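PDB 5DMM: homocysteine S-methyltransferase from Escherichia coli, which catalyses zinc-dependent methyl transfer from S-methylmethionine, or less efficiently S-adenosylmethionine, to homocysteine, yielding methionine. Local coordinates for residues L17-A22 with A63-T68; A69-T74 with A119-P124; Q87-I92 with V154-D159; G123-Y128 with Q147-P152; L165-L170 with A189-S194. One frame throughout, in Å; residues are numbered along the deposited sequence. Where two conformers were deposited one is given.

Contact 1 of 5, residues L17-A22 with A63-T68; sequences LLLDGA and AQCAIT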
# COMPACT_ATOMS: atom_id res chain seq x y z
N LEU A 17 -2.47 -14.37 0.37
CA LEU A 17 -1.17 -13.72 0.54
C LEU A 17 -1.30 -12.68 1.66
O LEU A 17 -2.12 -11.77 1.55
CB LEU A 17 -0.75 -13.04 -0.77
CG LEU A 17 0.67 -12.63 -1.12
CD1 LEU A 17 0.74 -12.42 -2.63
CD2 LEU A 17 1.08 -11.36 -0.37
N LEU A 18 -0.50 -12.78 2.72
CA LEU A 18 -0.65 -11.83 3.82
C LEU A 18 0.19 -10.58 3.58
O LEU A 18 1.35 -10.66 3.19
CB LEU A 18 -0.29 -12.46 5.17
CG LEU A 18 -1.25 -13.52 5.72
CD1 LEU A 18 -0.78 -13.98 7.09
CD2 LEU A 18 -2.69 -13.00 5.80
N LEU A 19 -0.42 -9.42 3.81
CA LEU A 19 0.30 -8.16 3.78
C LEU A 19 0.82 -7.85 5.17
O LEU A 19 0.76 -8.70 6.07
CB LEU A 19 -0.60 -7.03 3.26
CG LEU A 19 -1.26 -7.33 1.91
CD1 LEU A 19 -2.12 -6.16 1.45
CD2 LEU A 19 -0.20 -7.66 0.88
N ASP A 20 1.36 -6.65 5.35
CA ASP A 20 1.80 -6.25 6.68
C ASP A 20 0.74 -5.36 7.29
O ASP A 20 -0.40 -5.33 6.83
CB ASP A 20 3.16 -5.53 6.61
CG ASP A 20 3.12 -4.26 5.78
OD1 ASP A 20 2.08 -3.97 5.14
OD2 ASP A 20 4.15 -3.56 5.75
N GLY A 21 1.12 -4.63 8.34
CA GLY A 21 0.21 -3.71 8.99
C GLY A 21 0.87 -2.36 9.17
O GLY A 21 1.88 -2.07 8.53
N ALA A 22 0.32 -1.54 10.07
CA ALA A 22 0.81 -0.18 10.24
C ALA A 22 2.25 -0.11 10.74
O ALA A 22 2.69 -0.91 11.57
CB ALA A 22 -0.12 0.60 11.18
N ALA A 63 3.67 -11.95 7.55
CA ALA A 63 3.52 -11.14 6.34
C ALA A 63 4.39 -11.70 5.22
O ALA A 63 5.53 -12.08 5.44
CB ALA A 63 3.89 -9.68 6.61
N GLN A 64 3.85 -11.73 4.00
CA GLN A 64 4.64 -12.15 2.86
C GLN A 64 4.93 -10.98 1.93
O GLN A 64 5.61 -11.13 0.91
CB GLN A 64 3.92 -13.28 2.11
CG GLN A 64 3.70 -14.48 3.02
CD GLN A 64 2.57 -15.37 2.56
OE1 GLN A 64 1.40 -15.08 2.81
NE2 GLN A 64 2.92 -16.46 1.90
N CYS A 65 4.41 -9.81 2.30
CA CYS A 65 4.68 -8.57 1.57
C CYS A 65 4.81 -7.40 2.53
O CYS A 65 3.90 -7.13 3.32
CB CYS A 65 3.56 -8.29 0.55
SG CYS A 65 3.92 -6.87 -0.54
N ALA A 66 5.95 -6.71 2.48
CA ALA A 66 6.13 -5.47 3.23
C ALA A 66 5.72 -4.27 2.38
O ALA A 66 6.01 -4.22 1.19
CB ALA A 66 7.59 -5.32 3.69
N ILE A 67 5.07 -3.29 3.00
CA ILE A 67 4.76 -2.05 2.29
C ILE A 67 5.69 -0.96 2.81
O ILE A 67 5.72 -0.71 4.00
CB ILE A 67 3.29 -1.64 2.46
CG1 ILE A 67 2.38 -2.75 1.93
CG2 ILE A 67 3.01 -0.31 1.74
CD1 ILE A 67 0.88 -2.54 2.15
N THR A 68 6.43 -0.31 1.91
CA THR A 68 7.48 0.64 2.32
C THR A 68 6.91 1.89 2.97
O THR A 68 5.73 2.22 2.80
CB THR A 68 8.36 1.05 1.14
OG1 THR A 68 7.56 1.67 0.12
CG2 THR A 68 9.05 -0.18 0.55

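Contact 2 of 5, residues A69-T74 with A119-P124; sequences ASYQAT and AGSVGP. With HCS (2-amino-4-mercapto-butyric acid), chain F.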
# COMPACT_ATOMS: atom_id res chain seq x y z
N ALA A 69 7.76 2.60 3.72
CA ALA A 69 7.33 3.80 4.43
C ALA A 69 7.36 5.04 3.53
O ALA A 69 7.92 6.07 3.91
CB ALA A 69 8.22 4.03 5.65
N SER A 70 6.78 4.94 2.33
CA SER A 70 6.87 6.03 1.36
C SER A 70 5.52 6.68 1.05
O SER A 70 5.41 7.43 0.09
CB SER A 70 7.49 5.52 0.05
OG SER A 70 6.85 4.32 -0.37
N TYR A 71 4.51 6.37 1.85
CA TYR A 71 3.14 6.86 1.62
C TYR A 71 3.05 8.37 1.43
O TYR A 71 2.26 8.88 0.61
CB TYR A 71 2.26 6.43 2.79
CG TYR A 71 0.82 6.89 2.70
CD1 TYR A 71 -0.05 6.32 1.79
CD2 TYR A 71 0.34 7.90 3.53
CE1 TYR A 71 -1.37 6.73 1.71
CE2 TYR A 71 -0.97 8.32 3.46
CZ TYR A 71 -1.82 7.72 2.56
OH TYR A 71 -3.13 8.13 2.48
N GLN A 72 3.85 9.10 2.22
CA GLN A 72 3.89 10.56 2.14
C GLN A 72 5.28 11.06 1.76
O GLN A 72 5.62 12.22 1.99
CB GLN A 72 3.40 11.17 3.46
CG GLN A 72 1.87 11.34 3.45
CD GLN A 72 1.22 11.33 4.82
OE1 GLN A 72 1.63 10.59 5.71
NE2 GLN A 72 0.19 12.15 4.98
N ALA A 73 6.07 10.19 1.15
CA ALA A 73 7.40 10.56 0.66
C ALA A 73 7.38 10.91 -0.83
O ALA A 73 7.53 10.05 -1.70
CB ALA A 73 8.39 9.44 0.93
N THR A 74 7.20 12.19 -1.13
CA THR A 74 7.33 12.72 -2.48
C THR A 74 8.20 13.96 -2.44
O THR A 74 8.31 14.58 -1.39
CB THR A 74 5.97 13.11 -3.11
OG1 THR A 74 5.32 14.05 -2.25
CG2 THR A 74 5.08 11.88 -3.33
N ALA A 119 6.55 -4.12 -1.47
CA ALA A 119 5.71 -3.25 -2.29
C ALA A 119 6.01 -1.80 -1.95
O ALA A 119 6.00 -1.43 -0.78
CB ALA A 119 4.24 -3.56 -2.06
N GLY A 120 6.26 -0.99 -2.98
CA GLY A 120 6.53 0.43 -2.75
C GLY A 120 5.23 1.21 -2.58
O GLY A 120 4.38 1.22 -3.47
N SER A 121 5.08 1.86 -1.43
CA SER A 121 3.86 2.61 -1.16
C SER A 121 3.76 3.89 -1.99
O SER A 121 4.67 4.75 -1.96
CB SER A 121 3.75 2.98 0.31
OG SER A 121 2.66 3.86 0.47
N VAL A 122 2.65 4.01 -2.71
CA VAL A 122 2.30 5.21 -3.46
C VAL A 122 1.00 5.78 -2.92
O VAL A 122 -0.09 5.25 -3.18
CB VAL A 122 2.17 4.91 -4.96
CG1 VAL A 122 1.52 6.08 -5.72
CG2 VAL A 122 3.53 4.57 -5.55
N GLY A 123 1.10 6.85 -2.14
CA GLY A 123 -0.08 7.45 -1.55
C GLY A 123 -0.68 8.48 -2.47
O GLY A 123 -0.03 8.91 -3.44
N PRO A 124 -1.92 8.91 -2.18
CA PRO A 124 -2.62 9.86 -3.06
C PRO A 124 -2.13 11.29 -2.88
O PRO A 124 -1.51 11.60 -1.87
CB PRO A 124 -4.08 9.74 -2.60
CG PRO A 124 -3.96 9.41 -1.12
CD PRO A 124 -2.73 8.53 -1.01
N HCS F . 1.02 4.49 4.93
CA HCS F . 0.11 3.37 4.94
CB HCS F . -1.24 3.81 4.38
CG HCS F . -1.85 4.91 5.23
SD HCS F . -3.58 5.17 4.74
C HCS F . 0.66 2.26 4.09
OXT HCS F . 1.75 2.45 3.51
O HCS F . 0.02 1.19 4.01
O HOH W 1 1.26 11.05 -0.96

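Contact 3 of 5, residues Q87-I92 with V154-D159; sequences QSKALI and VEALLD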
# COMPACT_ATOMS: atom_id res chain seq x y z
N GLN A 87 17.32 14.46 -3.33
CA GLN A 87 17.36 14.12 -1.91
C GLN A 87 16.13 13.30 -1.55
O GLN A 87 16.22 12.29 -0.85
CB GLN A 87 17.43 15.37 -1.03
CG GLN A 87 18.78 16.10 -1.10
CD GLN A 87 18.75 17.45 -0.38
OE1 GLN A 87 17.98 18.34 -0.75
NE2 GLN A 87 19.58 17.59 0.66
N SER A 88 14.97 13.75 -2.05
CA SER A 88 13.70 13.08 -1.78
C SER A 88 13.69 11.67 -2.36
O SER A 88 13.25 10.71 -1.70
CB SER A 88 12.53 13.91 -2.32
OG SER A 88 12.40 15.12 -1.58
N LYS A 89 14.17 11.52 -3.60
CA LYS A 89 14.25 10.21 -4.23
C LYS A 89 15.21 9.29 -3.48
O LYS A 89 15.00 8.08 -3.40
CB LYS A 89 14.65 10.32 -5.71
CG LYS A 89 13.68 11.18 -6.52
CD LYS A 89 13.46 10.75 -7.95
CE LYS A 89 14.73 10.50 -8.71
NZ LYS A 89 14.39 10.08 -10.11
N ALA A 90 16.27 9.85 -2.91
CA ALA A 90 17.16 9.07 -2.05
C ALA A 90 16.41 8.46 -0.87
O ALA A 90 16.62 7.29 -0.52
CB ALA A 90 18.34 9.95 -1.55
N LEU A 91 15.54 9.24 -0.24
CA LEU A 91 14.83 8.76 0.93
C LEU A 91 13.77 7.75 0.52
O LEU A 91 13.52 6.77 1.22
CB LEU A 91 14.19 9.91 1.70
CG LEU A 91 15.20 10.85 2.36
CD1 LEU A 91 14.49 11.90 3.17
CD2 LEU A 91 16.13 10.04 3.24
N ILE A 92 13.14 7.99 -0.63
CA ILE A 92 12.14 7.06 -1.14
C ILE A 92 12.82 5.72 -1.40
O ILE A 92 12.31 4.65 -1.00
CB ILE A 92 11.47 7.60 -2.40
CG1 ILE A 92 10.60 8.82 -2.05
CG2 ILE A 92 10.63 6.51 -3.07
CD1 ILE A 92 10.33 9.72 -3.23
N VAL A 154 7.47 7.02 -8.18
CA VAL A 154 7.38 5.79 -8.94
C VAL A 154 8.76 5.37 -9.43
O VAL A 154 9.15 4.22 -9.28
CB VAL A 154 6.41 5.92 -10.15
CG1 VAL A 154 6.58 4.76 -11.11
CG2 VAL A 154 4.96 6.00 -9.65
N GLU A 155 9.52 6.32 -9.99
CA GLU A 155 10.84 5.99 -10.49
C GLU A 155 11.79 5.53 -9.39
O GLU A 155 12.49 4.53 -9.54
CB GLU A 155 11.41 7.20 -11.25
CG GLU A 155 10.73 7.32 -12.62
CD GLU A 155 11.27 8.46 -13.49
OE1 GLU A 155 12.22 9.17 -13.08
OE2 GLU A 155 10.72 8.65 -14.60
N ALA A 156 11.76 6.22 -8.25
CA ALA A 156 12.66 5.90 -7.15
C ALA A 156 12.36 4.52 -6.55
O ALA A 156 13.28 3.77 -6.22
CB ALA A 156 12.58 6.98 -6.08
N LEU A 157 11.07 4.20 -6.44
CA LEU A 157 10.66 2.91 -5.88
C LEU A 157 11.07 1.75 -6.80
O LEU A 157 11.54 0.71 -6.34
CB LEU A 157 9.14 2.88 -5.63
CG LEU A 157 8.59 3.78 -4.51
CD1 LEU A 157 7.05 3.81 -4.55
CD2 LEU A 157 9.03 3.30 -3.11
N LEU A 158 10.89 1.93 -8.11
CA LEU A 158 11.23 0.89 -9.07
C LEU A 158 12.75 0.73 -9.15
O LEU A 158 13.27 -0.39 -9.14
CB LEU A 158 10.63 1.20 -10.45
CG LEU A 158 9.10 1.16 -10.55
CD1 LEU A 158 8.59 1.64 -11.91
CD2 LEU A 158 8.57 -0.23 -10.25
N ASP A 159 13.47 1.85 -9.21
CA ASP A 159 14.93 1.81 -9.31
C ASP A 159 15.58 1.18 -8.09
O ASP A 159 16.65 0.59 -8.20
CB ASP A 159 15.51 3.21 -9.52
CG ASP A 159 15.27 3.74 -10.90
OD1 ASP A 159 14.97 2.93 -11.81
OD2 ASP A 159 15.37 4.97 -11.10
O HOH W 2 15.00 7.09 -9.58

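Contact 4 of 5, residues G123-Y128 with Q147-P152; sequences GPYGAY and QAFHRP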
# COMPACT_ATOMS: atom_id res chain seq x y z
N GLY A 123 1.10 6.85 -2.14
CA GLY A 123 -0.08 7.45 -1.55
C GLY A 123 -0.68 8.48 -2.47
O GLY A 123 -0.03 8.91 -3.44
N PRO A 124 -1.92 8.91 -2.18
CA PRO A 124 -2.62 9.86 -3.06
C PRO A 124 -2.13 11.29 -2.88
O PRO A 124 -1.51 11.60 -1.87
CB PRO A 124 -4.08 9.74 -2.60
CG PRO A 124 -3.96 9.41 -1.12
CD PRO A 124 -2.73 8.53 -1.01
N TYR A 125 -2.46 12.13 -3.85
CA TYR A 125 -2.19 13.56 -3.80
C TYR A 125 -2.83 14.18 -2.55
O TYR A 125 -2.27 15.08 -1.93
CB TYR A 125 -2.71 14.23 -5.08
CG TYR A 125 -2.41 15.70 -5.18
CD1 TYR A 125 -1.14 16.15 -5.52
CD2 TYR A 125 -3.40 16.65 -4.95
CE1 TYR A 125 -0.86 17.50 -5.62
CE2 TYR A 125 -3.13 18.00 -5.04
CZ TYR A 125 -1.86 18.42 -5.38
OH TYR A 125 -1.59 19.76 -5.48
N GLY A 126 -3.98 13.64 -2.16
CA GLY A 126 -4.67 14.10 -0.96
C GLY A 126 -3.86 14.03 0.32
O GLY A 126 -4.04 14.85 1.22
N ALA A 127 -2.98 13.03 0.41
CA ALA A 127 -2.15 12.85 1.59
C ALA A 127 -1.10 13.95 1.67
O ALA A 127 -0.68 14.35 2.75
CB ALA A 127 -1.50 11.48 1.58
N TYR A 128 -0.66 14.43 0.50
CA TYR A 128 0.27 15.55 0.45
C TYR A 128 -0.41 16.85 0.89
O TYR A 128 0.19 17.68 1.59
CB TYR A 128 0.85 15.69 -0.95
CG TYR A 128 1.33 17.09 -1.30
CD1 TYR A 128 2.47 17.62 -0.72
CD2 TYR A 128 0.63 17.87 -2.22
CE1 TYR A 128 2.91 18.90 -1.04
CE2 TYR A 128 1.05 19.15 -2.54
CZ TYR A 128 2.19 19.65 -1.95
OH TYR A 128 2.62 20.92 -2.27
N GLN A 147 0.62 13.45 -12.78
CA GLN A 147 1.75 12.63 -13.21
C GLN A 147 3.08 13.24 -12.75
O GLN A 147 3.98 12.50 -12.33
CB GLN A 147 1.70 12.42 -14.72
CG GLN A 147 0.57 11.48 -15.15
CD GLN A 147 0.50 11.24 -16.64
OE1 GLN A 147 1.01 12.03 -17.43
NE2 GLN A 147 -0.15 10.14 -17.03
N ALA A 148 3.21 14.56 -12.79
CA ALA A 148 4.42 15.21 -12.28
C ALA A 148 4.59 15.00 -10.77
O ALA A 148 5.72 14.87 -10.28
CB ALA A 148 4.40 16.71 -12.59
N PHE A 149 3.48 14.97 -10.04
CA PHE A 149 3.50 14.73 -8.60
C PHE A 149 3.98 13.31 -8.29
O PHE A 149 4.79 13.11 -7.40
CB PHE A 149 2.11 14.95 -7.99
CG PHE A 149 1.97 14.44 -6.57
CD1 PHE A 149 2.46 15.17 -5.50
CD2 PHE A 149 1.34 13.24 -6.31
CE1 PHE A 149 2.33 14.71 -4.20
CE2 PHE A 149 1.20 12.77 -5.01
CZ PHE A 149 1.69 13.51 -3.95
N HIS A 150 3.47 12.34 -9.05
CA HIS A 150 3.73 10.94 -8.76
C HIS A 150 5.01 10.38 -9.37
O HIS A 150 5.60 9.46 -8.81
CB HIS A 150 2.56 10.09 -9.25
CG HIS A 150 1.38 10.09 -8.34
ND1 HIS A 150 1.42 9.53 -7.08
CD2 HIS A 150 0.14 10.60 -8.49
CE1 HIS A 150 0.23 9.67 -6.51
NE2 HIS A 150 -0.56 10.32 -7.35
N ARG A 151 5.42 10.92 -10.51
CA ARG A 151 6.54 10.34 -11.28
C ARG A 151 7.84 10.09 -10.50
O ARG A 151 8.37 8.97 -10.57
CB ARG A 151 6.85 11.23 -12.50
CG ARG A 151 8.01 10.71 -13.34
CD ARG A 151 8.17 11.52 -14.64
NE ARG A 151 7.02 11.37 -15.54
CZ ARG A 151 6.16 12.35 -15.81
NH1 ARG A 151 6.32 13.55 -15.28
NH2 ARG A 151 5.14 12.13 -16.63
N PRO A 152 8.39 11.09 -9.78
CA PRO A 152 9.67 10.83 -9.09
C PRO A 152 9.63 9.67 -8.09
O PRO A 152 10.61 8.93 -7.96
CB PRO A 152 9.95 12.13 -8.33
CG PRO A 152 9.05 13.14 -8.89
CD PRO A 152 7.87 12.44 -9.48

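Contact 5 of 5, residues L165-L170 with A189-S194; sequences LACETL and ARAWFS. With HCS (2-amino-4-mercapto-butyric acid), chain F.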
# COMPACT_ATOMS: atom_id res chain seq x y z
N LEU A 165 4.17 -1.97 -6.89
CA LEU A 165 3.74 -0.70 -6.34
C LEU A 165 2.40 -0.88 -5.67
O LEU A 165 1.48 -1.48 -6.24
CB LEU A 165 3.64 0.37 -7.43
CG LEU A 165 4.90 0.65 -8.24
CD1 LEU A 165 4.64 1.68 -9.33
CD2 LEU A 165 6.02 1.16 -7.33
N ALA A 166 2.32 -0.39 -4.45
CA ALA A 166 1.06 -0.34 -3.72
C ALA A 166 0.46 1.06 -3.86
O ALA A 166 0.76 1.97 -3.07
CB ALA A 166 1.29 -0.67 -2.26
N CYS A 167 -0.37 1.24 -4.88
CA CYS A 167 -1.02 2.53 -5.09
C CYS A 167 -2.27 2.48 -4.23
O CYS A 167 -3.22 1.79 -4.56
CB CYS A 167 -1.35 2.74 -6.57
SG CYS A 167 0.12 2.67 -7.62
N GLU A 168 -2.26 3.20 -3.12
CA GLU A 168 -3.21 2.92 -2.04
C GLU A 168 -3.91 4.15 -1.47
O GLU A 168 -3.44 5.28 -1.62
CB GLU A 168 -2.49 2.19 -0.92
CG GLU A 168 -1.35 3.02 -0.30
CD GLU A 168 -0.60 2.28 0.79
OE1 GLU A 168 -1.04 1.18 1.18
OE2 GLU A 168 0.43 2.82 1.27
N THR A 169 -5.02 3.90 -0.77
CA THR A 169 -5.79 4.96 -0.12
C THR A 169 -6.26 6.01 -1.15
O THR A 169 -6.36 7.20 -0.85
CB THR A 169 -4.97 5.65 1.01
OG1 THR A 169 -4.11 4.70 1.64
CG2 THR A 169 -5.89 6.26 2.07
N LEU A 170 -6.55 5.55 -2.36
CA LEU A 170 -6.87 6.43 -3.49
C LEU A 170 -8.36 6.81 -3.51
O LEU A 170 -9.21 5.93 -3.57
CB LEU A 170 -6.50 5.75 -4.81
CG LEU A 170 -5.08 5.18 -4.95
CD1 LEU A 170 -4.95 4.46 -6.28
CD2 LEU A 170 -4.03 6.27 -4.83
N ALA A 189 6.89 -2.48 -14.50
CA ALA A 189 6.19 -2.22 -13.25
C ALA A 189 4.92 -3.04 -13.15
O ALA A 189 4.23 -3.25 -14.14
CB ALA A 189 5.86 -0.73 -13.12
N ARG A 190 4.62 -3.49 -11.94
CA ARG A 190 3.32 -4.09 -11.63
C ARG A 190 2.76 -3.37 -10.40
O ARG A 190 3.54 -2.92 -9.56
CB ARG A 190 3.46 -5.59 -11.39
CG ARG A 190 4.04 -6.35 -12.59
CD ARG A 190 3.08 -6.34 -13.77
NE ARG A 190 3.56 -7.14 -14.89
CZ ARG A 190 4.32 -6.67 -15.88
NH1 ARG A 190 4.70 -5.40 -15.90
NH2 ARG A 190 4.70 -7.48 -16.87
N ALA A 191 1.44 -3.26 -10.29
CA ALA A 191 0.85 -2.54 -9.15
C ALA A 191 -0.49 -3.12 -8.71
O ALA A 191 -1.20 -3.74 -9.51
CB ALA A 191 0.66 -1.07 -9.50
N TRP A 192 -0.84 -2.91 -7.44
CA TRP A 192 -2.23 -3.00 -7.04
C TRP A 192 -2.73 -1.58 -6.84
O TRP A 192 -1.94 -0.67 -6.58
CB TRP A 192 -2.46 -3.89 -5.79
CG TRP A 192 -2.09 -3.36 -4.40
CD1 TRP A 192 -2.69 -2.34 -3.71
CD2 TRP A 192 -1.11 -3.91 -3.51
NE1 TRP A 192 -2.12 -2.20 -2.46
CE2 TRP A 192 -1.15 -3.16 -2.31
CE3 TRP A 192 -0.20 -4.97 -3.61
CZ2 TRP A 192 -0.32 -3.44 -1.22
CZ3 TRP A 192 0.63 -5.24 -2.52
CH2 TRP A 192 0.57 -4.48 -1.35
N PHE A 193 -4.03 -1.40 -7.04
CA PHE A 193 -4.71 -0.14 -6.78
C PHE A 193 -5.75 -0.38 -5.70
O PHE A 193 -6.66 -1.21 -5.88
CB PHE A 193 -5.39 0.40 -8.05
CG PHE A 193 -4.46 1.16 -8.98
CD1 PHE A 193 -3.26 0.60 -9.40
CD2 PHE A 193 -4.82 2.41 -9.47
CE1 PHE A 193 -2.40 1.30 -10.28
CE2 PHE A 193 -3.97 3.11 -10.35
CZ PHE A 193 -2.77 2.56 -10.75
N SER A 194 -5.60 0.31 -4.58
CA SER A 194 -6.53 0.18 -3.48
C SER A 194 -7.16 1.53 -3.15
O SER A 194 -6.47 2.55 -3.17
CB SER A 194 -5.82 -0.41 -2.27
OG SER A 194 -6.71 -0.51 -1.17
N HCS F . 1.02 4.49 4.93
CA HCS F . 0.11 3.37 4.94
CB HCS F . -1.24 3.81 4.38
CG HCS F . -1.85 4.91 5.23
SD HCS F . -3.58 5.17 4.74
C HCS F . 0.66 2.26 4.09
OXT HCS F . 1.75 2.45 3.51
O HCS F . 0.02 1.19 4.01

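Contact 1 of 5, residues L17-A22 with A63-T68
Asp20 has the largest buried share of this contact, and its carboxylate takes a backbone N-H of the facing strand. CG sits in the crowded position between the backbone N and the carbonyl carbon (chi1 61°), which swings the group across to residues 63-68. There Asp20 OD2 accepts the N-H of Ile67, 2.9 Å from Ile67 N and almost straight at 176°, although the N-H meets the oxygen from well above the carboxylate plane. The other oxygen, Asp20 OD1, lies 3.4 Å from Ile67 CG1, so one acid both holds the strand and touches a residue that lines the homocysteine pocket. An alanine here would probably leave the Ile67 N-H without this acceptor and loosen the seating of Ile67 beside the substrate.

These are the first and second strands of the TIM barrel, 17-18 and 65-67, and their meeting closes the parallel sheet on itself. Backbone pairing is short: Leu18 O takes the N-H of Gln64, with Gln64 N at 2.8 Å, and, weakly, that of Cys65.

Gln64 supplies the next link from its side chain. With CG beside the backbone N and the chain extended beyond it, Gln64 OE1 comes back to Leu18 N, 3.0 Å away and nearly linear (173°), the donor standing above the amide plane; NE2 is held by Gln14. On the barrel interior, Cys65 CB packs against CD2 of Leu19 at 3.8 Å and, more loosely, against CD2 of Leu17. Ala63 CB presses on the buried Leu19 O, which has no hydrogen-bond partner.

Contact 2 of 5, residues A69-T74 with A119-P124
Gly123 passes so close beneath the carbonyl of Tyr71 that a side chain pointing the same way would clash with Tyr71 O; Gly123 CA makes a C-H...O contact with that oxygen at 3.5 Å instead. The loop 69-74 follows the second strand of the TIM barrel and folds over the C-terminal end of the third, strand 117-122, where the substrate binds.

Tyr71 has the largest buried share. Its CG is anti to the backbone N (chi1 179°), which lays the ring between the bound homocysteine and Gly123-Pro124. CG of the ligand stands over the centre of one face of the Tyr71 ring, 3.8 Å above the plane, while Ser121 OG lies at the ring edge. Farther out, Tyr71 CE1 meets Pro124 CD at 3.5 Å, the two side chains crossing obliquely; the phenol OH is hydrogen-bonded to Glu134. Ser121 OG, anti to its own N, is turned to the pocket and hydrogen-bonded to Glu168, so the residue at the ring edge is itself fixed by the next strand.

Within the loop, a type I turn runs from Ser70 to Ala73. A water bridges its Tyr71 O to Pro124 O, donating to both. At the start of the turn Ser70 OG, in the crowded position between N and carbonyl carbon (chi1 49°), donates to Ser121 O at 2.7 Å, in the carbonyl plane and on a lone pair.

Contact 3 of 5, residues Q87-I92 with V154-D159
Two helices of the outer layer of the TIM barrel, 85-109 and 143-159, pack here with their segment axes 8.7 Å apart and crossing at -43°. The small side chain of Ala156 sits where the backbones come nearest, opposite Lys89: its methyl points at the other helix and fits between Lys89 and Ile92, one turn apart on the facing helix.

Ile92 makes the apolar part. CG1 is anti to the carbonyl carbon (chi1 -68°), which places CG2 anti to the backbone N and turns this branch toward helix 143-159. Ile92 CG2 touches Ala156 CB at 3.6 Å and, at the same distance, CD2 of Leu157. The Leu157 side chain, with CG beside its backbone N, leaves its own helix at a slant, but its CD2 end comes across to the isoleucine, and the two side chains cross at about a right angle. Toward the sheet, Leu157 also packs on Leu165, on its outer face, so the same side chain joins the helix pair to the sheet.

Lys89 packs at its base and is polar at its tip. Lys89 CB rests on Ala156 CB at 3.9 Å; from there the chain bends at chi2 and again at chi3 (-49°), and runs alongside that of Glu155, both pointing the same way. Glu155 is extended beyond CG; its OE2 is hydrogen-bonded to Tyr186, while Glu155 OE1 faces Lys89 NZ in a long salt bridge of 3.8 Å. Asp159, one turn on, is reached through water: a single molecule accepts from Lys89 NZ at 3.1 Å and donates to Asp159 OD2 at 2.6 Å.

Contact 4 of 5, residues G123-Y128 with Q147-P152
Phe149 reaches from helix 143-159 to the short helix that follows the third barrel strand, and its ring is the centre of an aromatic cluster with Tyr125 and Tyr128. CB points toward residues 123-128, and with CG anti to the backbone N (chi1 168°) the ring extends to them. CG and CD1 lie under Tyr125 CD1, which stands over the middle of the ring face, 3.7 Å from Phe149 CG. The pair is T-shaped, the edge of Tyr125 directed into the face of Phe149, with centroids 5.0 Å apart and planes at 82°. Beyond, Phe149 CE2 comes to Tyr125 CA at 3.7 Å, and CE1 meets Tyr128 CB at the same separation; the tip, CZ, lies against Tyr128 CB and Tyr125 CA. An alanine here would probably strip both tyrosines of their shared packing surface and loosen the short helix against helix 143-159.

Phe149 CD2 also stands over the face of the adjacent His150 ring. That imidazole directs its edge to the chain before the short helix, Gly123 O lying in the ring plane, 3.2 Å from His150 CE1. Its NE2 is hydrogen-bonded to Glu175, the acid that also takes the backbone N-H of Tyr125.

No hydrogen bond passes directly between the segments: ring contacts join them, while Glu175 bridges them from helix 173-183 and would probably favour a positively polarised imidazole whose CE1-H is drawn to the carbonyl.

Contact 5 of 5, residues L165-L170 with A189-S194
The fourth and fifth strands of the TIM barrel lie side by side here, the two parallel strands of a beta-alpha-beta unit whose crossover is helix 173-183. Their backbones alternate donor and acceptor: Leu165 N to Arg190 O, Trp192 N to Leu165 O, Cys167 N to Trp192 O, and Ser194 N to Cys167 O, the last the shortest at 2.8 Å. At Thr169 the chain turns a corner, and Leu170 N regains the pairing by donating to a lone pair of Ser194 O at 3.1 Å.

Inside the barrel, Trp192 takes the crowded first torsion (chi1 76°), folding the indole back over its neighbour; Ala166 CB stands above one face, 3.4 Å from Trp192 CZ2. On the other side of the sheet, Cys167 CB lies over the face of the Phe193 ring, 4.1 Å from its centroid, with SG in an oblique sulfur-aromatic contact. Leu170 CD1 reaches CD2 of Phe193 at 3.8 Å.

Between the last two bonds, at the corner, Glu168 and Thr169 reach the bound homocysteine. Glu168 OE2 is 2.6 Å from ligand OXT, so one of the two acid groups probably carries a proton, and Thr169 OG1 is 3.2 Å from the ligand sulfur SD.

Tyr253 OH joins Glu168 OE1 to Trp192 NE1 across the interior, strands 117-122 and 222-228 flank the pair, and helix 173-183 covers the side of Cys167 and Phe193 through Leu179 and Leu183.

All five contacts belong to one TIM barrel. Contact 1 joins strands 17-18 and 65-67; contact 2, its centre 14 Å away, sets the loop after strand 65-67 against strand 117-122, which in turn borders strand 164-170 of contact 5. Contacts 1, 2 and 5 thus follow the sheet and each supplies residues of the homocysteine pocket, Ser121 of contact 2 hydrogen-bonding to Glu168 of contact 5. Contacts 3 and 4, 13 Å apart, both use helix 143-159 of the outer layer. Along the chain contact 1 closes first and contacts 2 and 3 interleave; contact 4 opens on Gly123-Pro124, where contact 2 ends, and lies between the two segments of contact 3; contact 5 comes last.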